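Local coordinates for protein hydrazine synthase subunit alpha (Candidatus Kuenenia stuttgartiensis, PDB 5C2V) that forms part of the hydrazine synthase complex and condenses hydroxylamine, made in the gamma subunit, with ammonia to yield hydrazine, at residues Val175-Glu178 with Pro182-Tyr185. Residues are numbered along the deposited sequence; the frame is centred on the assembly and turned at random.
Sequences VMDE and PYAY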
ATOM      1  N   VAL D 175      -1.586   5.053 -32.057  1.00 73.01           N
ATOM      2  CA  VAL D 175      -1.794   5.759 -30.801  1.00 56.15           C
ATOM      3  C   VAL D 175      -1.297   4.929 -29.615  1.00 73.64           C
ATOM      4  O   VAL D 175      -1.380   3.700 -29.623  1.00 80.17           O
ATOM      5  CB  VAL D 175      -3.291   6.121 -30.615  1.00 71.63           C
ATOM      6  CG1 VAL D 175      -4.141   4.866 -30.483  1.00 68.87           C
ATOM      7  CG2 VAL D 175      -3.487   7.029 -29.416  1.00 68.76           C
ATOM      8  N   MET D 176      -0.759   5.609 -28.607  1.00 61.93           N
ATOM      9  CA  MET D 176      -0.265   4.946 -27.405  1.00 67.61           C
ATOM     10  C   MET D 176      -0.986   5.453 -26.161  1.00 57.63           C
ATOM     11  O   MET D 176      -1.226   6.652 -26.023  1.00 63.86           O
ATOM     12  CB  MET D 176       1.243   5.162 -27.251  1.00 67.10           C
ATOM     13  CG  MET D 176       2.109   4.062 -27.845  1.00 65.98           C
ATOM     14  SD  MET D 176       3.866   4.468 -27.770  1.00 62.47           S
ATOM     15  CE  MET D 176       4.599   2.924 -28.302  1.00 74.04           C
ATOM     16  N   ASP D 177      -1.326   4.543 -25.253  1.00 50.60           N
ATOM     17  CA  ASP D 177      -1.899   4.948 -23.975  1.00 52.92           C
ATOM     18  C   ASP D 177      -0.788   5.341 -23.007  1.00 55.09           C
ATOM     19  O   ASP D 177       0.369   5.487 -23.402  1.00 64.97           O
ATOM     20  CB  ASP D 177      -2.790   3.845 -23.378  1.00 62.42           C
ATOM     21  CG  ASP D 177      -2.022   2.582 -22.994  1.00 51.28           C
ATOM     22  OD1 ASP D 177      -0.778   2.549 -23.095  1.00 54.23           O
ATOM     23  OD2 ASP D 177      -2.681   1.608 -22.572  1.00 53.69           O
ATOM     24  N   GLU D 178      -1.143   5.515 -21.741  1.00 66.29           N
ATOM     25  CA  GLU D 178      -0.189   5.956 -20.734  1.00 70.75           C
ATOM     26  C   GLU D 178       0.776   4.841 -20.319  1.00 59.84           C
ATOM     27  O   GLU D 178       1.808   5.101 -19.701  1.00 63.13           O
ATOM     28  CB  GLU D 178      -0.942   6.509 -19.523  1.00 61.23           C
ATOM     29  CG  GLU D 178      -1.754   7.759 -19.857  1.00 38.75           C
ATOM     30  CD  GLU D 178      -2.784   8.105 -18.800  1.00 48.55           C
ATOM     31  OE1 GLU D 178      -3.617   7.236 -18.470  1.00 44.00           O
ATOM     32  OE2 GLU D 178      -2.765   9.251 -18.303  1.00 54.02           O
ATOM     33  N   PRO D 182      -0.079  -0.135 -27.618  1.00 54.91           N
ATOM     34  CA  PRO D 182      -0.434   0.489 -28.896  1.00 62.38           C
ATOM     35  C   PRO D 182      -1.943   0.586 -29.117  1.00 63.42           C
ATOM     36  O   PRO D 182      -2.431   0.237 -30.192  1.00 57.11           O
ATOM     37  CB  PRO D 182       0.199  -0.455 -29.917  1.00 45.33           C
ATOM     38  CG  PRO D 182       0.112  -1.798 -29.255  1.00 38.56           C
ATOM     39  CD  PRO D 182       0.304  -1.550 -27.775  1.00 59.56           C
ATOM     40  N   TYR D 183      -2.666   1.053 -28.103  1.00 62.38           N
ATOM     41  CA  TYR D 183      -4.079   1.380 -28.238  1.00 54.96           C
ATOM     42  C   TYR D 183      -4.507   2.383 -27.168  1.00 63.74           C
ATOM     43  O   TYR D 183      -4.010   2.336 -26.045  1.00 79.71           O
ATOM     44  CB  TYR D 183      -4.933   0.112 -28.146  1.00 54.37           C
ATOM     45  CG  TYR D 183      -4.599  -0.773 -26.963  1.00 65.39           C
ATOM     46  CD1 TYR D 183      -5.252  -0.617 -25.747  1.00 63.05           C
ATOM     47  CD2 TYR D 183      -3.633  -1.768 -27.065  1.00 65.85           C
ATOM     48  CE1 TYR D 183      -4.951  -1.425 -24.665  1.00 73.74           C
ATOM     49  CE2 TYR D 183      -3.326  -2.581 -25.989  1.00 59.94           C
ATOM     50  CZ  TYR D 183      -3.987  -2.404 -24.791  1.00 72.45           C
ATOM     51  OH  TYR D 183      -3.684  -3.211 -23.716  1.00 62.22           O
ATOM     52  N   ALA D 184      -5.424   3.285 -27.506  1.00 65.67           N
ATOM     53  CA  ALA D 184      -6.135   4.038 -26.477  1.00 55.43           C
ATOM     54  C   ALA D 184      -7.626   4.080 -26.794  1.00 58.88           C
ATOM     55  O   ALA D 184      -8.050   4.745 -27.739  1.00 51.84           O
ATOM     56  CB  ALA D 184      -5.571   5.445 -26.357  1.00 48.90           C
ATOM     57  N   TYR D 185      -8.415   3.379 -25.988  1.00 61.51           N
ATOM     58  CA  TYR D 185      -9.858   3.310 -26.190  1.00 60.63           C
ATOM     59  C   TYR D 185     -10.634   4.463 -25.563  1.00 69.58           C
ATOM     60  O   TYR D 185     -10.191   5.078 -24.593  1.00 55.32           O
ATOM     61  CB  TYR D 185     -10.395   1.978 -25.672  1.00 54.00           C
ATOM     62  CG  TYR D 185     -10.119   0.837 -26.622  1.00 62.67           C
ATOM     63  CD1 TYR D 185      -8.923   0.136 -26.567  1.00 78.92           C
ATOM     64  CD2 TYR D 185     -11.047   0.477 -27.591  1.00 64.62           C
ATOM     65  CE1 TYR D 185      -8.664  -0.900 -27.440  1.00 85.36           C
ATOM     66  CE2 TYR D 185     -10.796  -0.559 -28.469  1.00 68.75           C
ATOM     67  CZ  TYR D 185      -9.603  -1.244 -28.390  1.00 84.46           C
ATOM     68  OH  TYR D 185      -9.347  -2.278 -29.261  1.00 74.67           O
TER
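Val175 meets Ala184 through both of its methyls: with chi1 at 65°, CG1 sits between the backbone N and the carbonyl carbon while CG2 extends trans to that N. CG1 thereby rests on the backbone of the facing segment, 3.6 Å from Ala184 N, and CG2 packs against the methyl of Ala184, its CB 4.0 Å away. Asp177 has a similar first torsion, also 65°, and its CB packs against the carbonyl oxygen of Tyr183, 3.3 Å from CB to Tyr183 O. Asp177 OD2 lies 3.8 Å from the same Tyr183 O, two acceptors with no bond between them and perhaps a mild electrostatic cost. OD2 also comes obliquely to the Tyr183 ring, 4.3 Å from CE1. The other carboxylate oxygen, OD1, accepts a hydrogen bond from Asn181 N and a weak one from Phe179 N, both in the short link between the segments. The Val175 carbonyl reaches the Pro182-Tyr183 peptide without a backbone hydrogen bond: Val175 O is 3.3 Å from Tyr183 N at a poor angle, and receives a bent CA-H...O contact from Pro182 CA (3.4 Å, 126° at the hydrogen). Segments 175-178 and 182-185 are two arms of one irregular loop joining strands 154-171 and 186-191 of an antiparallel sheet, probably a blade of the propeller in the N-terminal domain. Beyond the pair, Tyr183 stacks on His51, and Asp177 O takes a hydrogen bond from Gln501 NE2. The contact buries 272 Å². With one apolar side-chain pair and no hydrogen bond between the arms, its chemistry implies a turn shaped by packing and by a carboxylate binding N-H groups of the link, rather than by paired strands.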